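Local structure of manganese-dependent ADP-ribose/CDP-alcohol diphosphatase (Danio rerio, 2NXF) at residues D266-R271 against V286-P291; H228-P233 against H280-G285. The protein probably hydrolyses ADP-ribose and CDP-alcohols such as CDP-choline and CDP-glycerol, using a dinuclear metal centre of the calcineurin-like phosphoesterase type. All coordinates share one frame; numbering follows the deposited sequence.

Contact 1: residues D266-R271 against V286-P291. With ZN (zinc ion), chain B.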
loop_
_atom_site.group_PDB
_atom_site.type_symbol
_atom_site.label_atom_id
_atom_site.label_comp_id
_atom_site.label_asym_id
_atom_site.label_seq_id
_atom_site.Cartn_x
_atom_site.Cartn_y
_atom_site.Cartn_z
ATOM N N ASP A 266 -1.216 8.133 1.007
ATOM C CA ASP A 266 -1.669 9.422 1.540
ATOM C C ASP A 266 -1.338 9.422 3.028
ATOM O O ASP A 266 -2.063 8.812 3.829
ATOM C CB ASP A 266 -3.183 9.597 1.316
ATOM C CG ASP A 266 -3.714 10.913 1.830
ATOM O OD1 ASP A 266 -2.968 11.670 2.495
ATOM O OD2 ASP A 266 -4.895 11.223 1.538
ATOM N N HIS A 267 -0.249 10.106 3.396
ATOM C CA HIS A 267 0.272 10.018 4.775
ATOM C C HIS A 267 -0.686 10.603 5.806
ATOM O O HIS A 267 -0.549 10.321 6.984
ATOM C CB HIS A 267 1.622 10.736 4.895
ATOM C CG HIS A 267 2.677 10.188 3.979
ATOM N ND1 HIS A 267 3.750 10.942 3.551
ATOM C CD2 HIS A 267 2.828 8.961 3.422
ATOM C CE1 HIS A 267 4.512 10.203 2.758
ATOM N NE2 HIS A 267 3.975 8.997 2.661
ATOM N N ASP A 268 -1.627 11.444 5.361
ATOM C CA ASP A 268 -2.652 12.010 6.242
ATOM C C ASP A 268 -3.703 10.977 6.655
ATOM O O ASP A 268 -4.425 11.190 7.647
ATOM C CB ASP A 268 -3.370 13.157 5.538
ATOM C CG ASP A 268 -2.573 14.460 5.546
ATOM O OD1 ASP A 268 -1.466 14.522 6.130
ATOM O OD2 ASP A 268 -3.096 15.450 4.990
ATOM N N GLY A 269 -3.805 9.893 5.888
ATOM C CA GLY A 269 -4.810 8.846 6.130
ATOM C C GLY A 269 -6.224 9.264 5.733
ATOM O O GLY A 269 -6.491 10.429 5.405
ATOM N N GLY A 270 -7.137 8.304 5.772
ATOM C CA GLY A 270 -8.535 8.567 5.462
ATOM C C GLY A 270 -9.286 7.263 5.608
ATOM O O GLY A 270 -8.676 6.195 5.725
ATOM N N ARG A 271 -10.607 7.342 5.599
ATOM C CA ARG A 271 -11.439 6.138 5.691
ATOM C C ARG A 271 -12.859 6.475 5.313
ATOM O O ARG A 271 -13.334 7.587 5.571
ATOM C CB ARG A 271 -11.413 5.562 7.111
ATOM C CG ARG A 271 -11.812 6.579 8.203
ATOM C CD ARG A 271 -11.598 6.002 9.588
ATOM N NE ARG A 271 -10.194 5.640 9.829
ATOM C CZ ARG A 271 -9.772 5.030 10.935
ATOM N NH1 ARG A 271 -10.663 4.707 11.878
ATOM N NH2 ARG A 271 -8.477 4.735 11.079
ATOM N N VAL A 286 3.803 6.569 8.719
ATOM C CA VAL A 286 4.818 6.656 9.770
ATOM C C VAL A 286 5.779 7.813 9.529
ATOM O O VAL A 286 6.170 8.533 10.474
ATOM C CB VAL A 286 5.618 5.322 9.845
ATOM C CG1 VAL A 286 6.913 5.489 10.652
ATOM C CG2 VAL A 286 4.744 4.208 10.440
ATOM N N ILE A 287 6.151 8.015 8.268
ATOM C CA ILE A 287 7.153 9.054 7.963
ATOM C C ILE A 287 6.752 10.458 8.416
ATOM O O ILE A 287 7.609 11.248 8.783
ATOM C CB ILE A 287 7.562 9.034 6.480
ATOM C CG1 ILE A 287 8.736 9.987 6.195
ATOM C CG2 ILE A 287 6.368 9.332 5.557
ATOM C CD1 ILE A 287 10.029 9.621 6.941
ATOM N N GLU A 288 5.451 10.775 8.400
ATOM C CA GLU A 288 5.044 12.130 8.812
ATOM C C GLU A 288 4.579 12.184 10.266
ATOM O O GLU A 288 3.994 13.175 10.692
ATOM C CB GLU A 288 4.005 12.700 7.850
ATOM C CG GLU A 288 4.677 13.059 6.513
ATOM C CD GLU A 288 3.736 13.564 5.447
ATOM O OE1 GLU A 288 2.564 13.845 5.753
ATOM O OE2 GLU A 288 4.203 13.686 4.288
ATOM N N THR A 289 4.866 11.107 10.996
ATOM C CA THR A 289 4.524 10.990 12.428
ATOM C C THR A 289 5.730 11.386 13.327
ATOM O O THR A 289 6.781 10.745 13.231
ATOM C CB THR A 289 4.083 9.591 12.763
ATOM O OG1 THR A 289 3.052 9.192 11.847
ATOM C CG2 THR A 289 3.568 9.522 14.211
ATOM N N PRO A 290 5.585 12.413 14.190
ATOM C CA PRO A 290 6.718 12.779 15.056
ATOM C C PRO A 290 6.934 11.768 16.177
ATOM O O PRO A 290 6.052 10.955 16.449
ATOM C CB PRO A 290 6.307 14.147 15.625
ATOM C CG PRO A 290 4.828 14.121 15.612
ATOM C CD PRO A 290 4.435 13.327 14.386
ATOM N N PRO A 291 8.117 11.803 16.820
ATOM C CA PRO A 291 8.444 10.831 17.855
ATOM C C PRO A 291 7.490 10.821 19.047
ATOM O O PRO A 291 7.442 9.836 19.765
ATOM C CB PRO A 291 9.838 11.287 18.330
ATOM C CG PRO A 291 10.412 11.939 17.158
ATOM C CD PRO A 291 9.253 12.710 16.561
HETATM ZN ZN ZN B . 4.898 7.509 1.253
HETATM O O HOH W 1 0.623 13.480 7.576
HETATM O O HOH W 2 0.697 14.380 3.729
HETATM O O HOH W 3 3.320 7.917 -0.139
#

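Contact 2: residues H228-P233 against H280-G285. With ZN (zinc ion), chain C.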
loop_
_atom_site.group_PDB
_atom_site.type_symbol
_atom_site.label_atom_id
_atom_site.label_comp_id
_atom_site.label_asym_id
_atom_site.label_seq_id
_atom_site.Cartn_x
_atom_site.Cartn_y
_atom_site.Cartn_z
ATOM N N HIS A 228 -0.661 -0.069 -2.521
ATOM C CA HIS A 228 -0.002 1.129 -1.987
ATOM C C HIS A 228 -0.961 2.317 -2.146
ATOM O O HIS A 228 -1.064 3.169 -1.246
ATOM C CB HIS A 228 1.305 1.459 -2.709
ATOM C CG HIS A 228 2.025 2.604 -2.093
ATOM N ND1 HIS A 228 2.462 2.581 -0.781
ATOM C CD2 HIS A 228 2.355 3.819 -2.588
ATOM C CE1 HIS A 228 3.055 3.735 -0.506
ATOM N NE2 HIS A 228 3.000 4.502 -1.583
ATOM N N LEU A 229 -1.653 2.361 -3.280
ATOM C CA LEU A 229 -2.516 3.492 -3.614
ATOM C C LEU A 229 -3.978 3.263 -3.265
ATOM O O LEU A 229 -4.545 2.192 -3.558
ATOM C CB LEU A 229 -2.457 3.794 -5.130
ATOM C CG LEU A 229 -1.087 4.220 -5.678
ATOM C CD1 LEU A 229 -1.181 4.468 -7.206
ATOM C CD2 LEU A 229 -0.561 5.426 -4.959
ATOM N N PRO A 230 -4.615 4.283 -2.672
ATOM C CA PRO A 230 -6.069 4.246 -2.448
ATOM C C PRO A 230 -6.837 4.387 -3.767
ATOM O O PRO A 230 -6.294 4.897 -4.765
ATOM C CB PRO A 230 -6.321 5.467 -1.553
ATOM C CG PRO A 230 -5.211 6.416 -1.871
ATOM C CD PRO A 230 -4.008 5.516 -2.136
ATOM N N VAL A 231 -8.089 3.932 -3.755
ATOM C CA VAL A 231 -8.933 4.024 -4.955
ATOM C C VAL A 231 -10.269 4.733 -4.725
ATOM O O VAL A 231 -10.948 5.089 -5.686
ATOM C CB VAL A 231 -9.176 2.640 -5.616
ATOM C CG1 VAL A 231 -7.841 1.985 -6.076
ATOM C CG2 VAL A 231 -9.973 1.706 -4.655
ATOM N N HIS A 232 -10.655 4.969 -3.470
ATOM C CA HIS A 232 -11.950 5.638 -3.236
ATOM C C HIS A 232 -11.725 7.106 -2.871
ATOM O O HIS A 232 -11.030 7.398 -1.905
ATOM C CB HIS A 232 -12.759 4.929 -2.144
ATOM C CG HIS A 232 -14.225 5.224 -2.217
ATOM N ND1 HIS A 232 -14.726 6.511 -2.213
ATOM C CD2 HIS A 232 -15.295 4.400 -2.315
ATOM C CE1 HIS A 232 -16.046 6.462 -2.306
ATOM N NE2 HIS A 232 -16.416 5.194 -2.370
ATOM N N PRO A 233 -12.308 8.037 -3.656
ATOM C CA PRO A 233 -12.130 9.457 -3.365
ATOM C C PRO A 233 -12.524 9.912 -1.948
ATOM O O PRO A 233 -12.045 10.958 -1.498
ATOM C CB PRO A 233 -13.026 10.151 -4.412
ATOM C CG PRO A 233 -13.133 9.186 -5.509
ATOM C CD PRO A 233 -13.120 7.825 -4.873
ATOM N N HIS A 280 -13.132 1.288 3.006
ATOM C CA HIS A 280 -11.818 1.728 2.525
ATOM C C HIS A 280 -11.056 2.345 3.668
ATOM O O HIS A 280 -11.606 3.169 4.412
ATOM C CB HIS A 280 -11.978 2.703 1.358
ATOM C CG HIS A 280 -12.536 2.036 0.138
ATOM N ND1 HIS A 280 -11.746 1.669 -0.924
ATOM C CD2 HIS A 280 -13.782 1.571 -0.133
ATOM C CE1 HIS A 280 -12.486 1.038 -1.821
ATOM N NE2 HIS A 280 -13.729 0.974 -1.371
ATOM N N ILE A 281 -9.808 1.908 3.828
ATOM C CA ILE A 281 -8.956 2.414 4.896
ATOM C C ILE A 281 -7.637 2.866 4.281
ATOM O O ILE A 281 -6.963 2.092 3.592
ATOM C CB ILE A 281 -8.652 1.327 5.958
ATOM C CG1 ILE A 281 -9.953 0.726 6.510
ATOM C CG2 ILE A 281 -7.774 1.892 7.098
ATOM C CD1 ILE A 281 -9.735 -0.605 7.241
ATOM N N THR A 282 -7.279 4.125 4.512
ATOM C CA THR A 282 -5.973 4.623 4.103
ATOM C C THR A 282 -5.186 4.918 5.373
ATOM O O THR A 282 -5.549 5.799 6.132
ATOM C CB THR A 282 -6.094 5.889 3.223
ATOM O OG1 THR A 282 -6.952 5.605 2.112
ATOM C CG2 THR A 282 -4.694 6.351 2.696
ATOM N N LEU A 283 -4.138 4.137 5.606
ATOM C CA LEU A 283 -3.378 4.246 6.838
ATOM C C LEU A 283 -2.511 5.488 6.873
ATOM O O LEU A 283 -1.815 5.804 5.896
ATOM C CB LEU A 283 -2.480 3.017 7.007
ATOM C CG LEU A 283 -3.189 1.698 7.285
ATOM C CD1 LEU A 283 -2.169 0.569 7.174
ATOM C CD2 LEU A 283 -3.842 1.729 8.687
ATOM N N GLU A 284 -2.579 6.199 8.000
ATOM C CA GLU A 284 -1.681 7.325 8.280
ATOM C C GLU A 284 -0.232 6.874 8.166
ATOM O O GLU A 284 0.095 5.744 8.550
ATOM C CB GLU A 284 -1.956 7.858 9.695
ATOM C CG GLU A 284 -3.301 8.619 9.828
ATOM C CD GLU A 284 -4.561 7.736 9.929
ATOM O OE1 GLU A 284 -4.488 6.495 10.018
ATOM O OE2 GLU A 284 -5.676 8.306 9.922
ATOM N N GLY A 285 0.635 7.755 7.652
ATOM C CA GLY A 285 2.003 7.330 7.325
ATOM C C GLY A 285 2.973 7.570 8.466
ATOM O O GLY A 285 2.986 8.644 9.092
HETATM ZN ZN ZN C . 3.804 6.555 -1.731
HETATM O O HOH W 4 -9.451 3.323 -1.321
HETATM O O HOH W 3 3.320 7.917 -0.139
#

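Contact 1: residues D266-R271 against V286-P291
His267 donates from ND1 to Glu288 OE2 across 2.9 Å. The bond is almost straight, at 178°. OE2 lies in the plane of the imidazole but is met from above the plane of its own carboxylate. Ring and carboxylate are therefore nearly perpendicular, with planes 88° apart. The ring reaches the glutamate with CG anti to the carbonyl carbon (chi1 -59°). Glu288 OE2 is also held by a salt bridge to Arg31.

On the far side of the ring, NE2 binds a zinc ion at 2.2 Å. Asp13, Gln15 and Asp60 bind the same metal. This is a carboxylate-histidine-zinc arrangement in the dinuclear site of a calcineurin-like phosphoesterase, with Glu288 in the second shell. The ND1 bond and the zinc bond together fix the ring's rotation, and the carboxylate would probably make NE2 a stronger ligand. A glutamine here would probably weaken the grip on ND1 and leave Arg31 without its charged mate.

The nonpolar part is a CH-pi contact. Ile287 CG2 sits over one face of the His267 ring, 3.7 Å from its centroid.

Two waters join the carboxylates of Asp268 and Glu288. Water 1 donates to Asp268 OD1 and Glu288 OE1, both at 2.7 Å. Water 2 spans the same pair, weakly at Asp268. The like charges stand 4.1 Å apart between OD1 of Asp268 and OE1 of Glu288. Asp268 OD2 has a salt bridge to Arg29.

Contact 2: residues H228-P233 against H280-G285
His232 and His280 form a T-shaped (edge-to-face) pair, where the loop after strand 222-227 lies against strand 279-282. Both strands belong to one mixed sheet of the calcineurin-like phosphoesterase fold. The edge of His232 is turned to the face of His280, with planes at 63° and centroids 5.0 Å apart. Over that same face lies His232 CB, 3.7 Å from the centroid of the His280 ring, in a CH-pi contact. With CG of His232 anti to the backbone N (chi1 -159°), its CD2 also comes within 3.9 Å of CD2 of His280.

Val231 meets the edge of the His280 ring through CG2. Further along, Pro230 CB packs on Thr282 OG1. That hydroxyl is hydrogen-bonded to the carbonyl of Ala235.

Outside this shell, Asp274 holds NE2 of His232, and the backbone N of Cys234 is bonded to ND1. These two bonds fix the ring's rotation. Leu252 of helix 245-253 touches His280. At the start of the loop, NE2 of His228 binds one zinc of the dinuclear site, together with Asp60, Asn96 and His265, and its ND1 is hydrogen-bonded to Leu58 O. Water 4 accepts from Val231 N at 2.9 Å and is hydrogen-bonded to His280 ND1 at the same distance.

Contacts 1 and 2 have centres 11 Å apart and alternate along the chain. Gly270 O and Thr282 N, on the neighbouring strands 270-273 and 279-282, are 2.8 Å apart; beyond the strands His267 O and Gly285 N are 2.9 Å apart; both are probable hydrogen bonds. Segment 280-285 runs straight into 286-291, so one continuous stretch, 280-291, supplies a side of both contacts. Each contact supplies one histidine to a different zinc of the dinuclear site. Water 3 joins the two metals, 2.1 Å from each zinc, and Asp60 binds both. A phosphate ion, probably from the crystallisation liquor, lies about 3 Å from the His267 side chain, measured between nearest atoms.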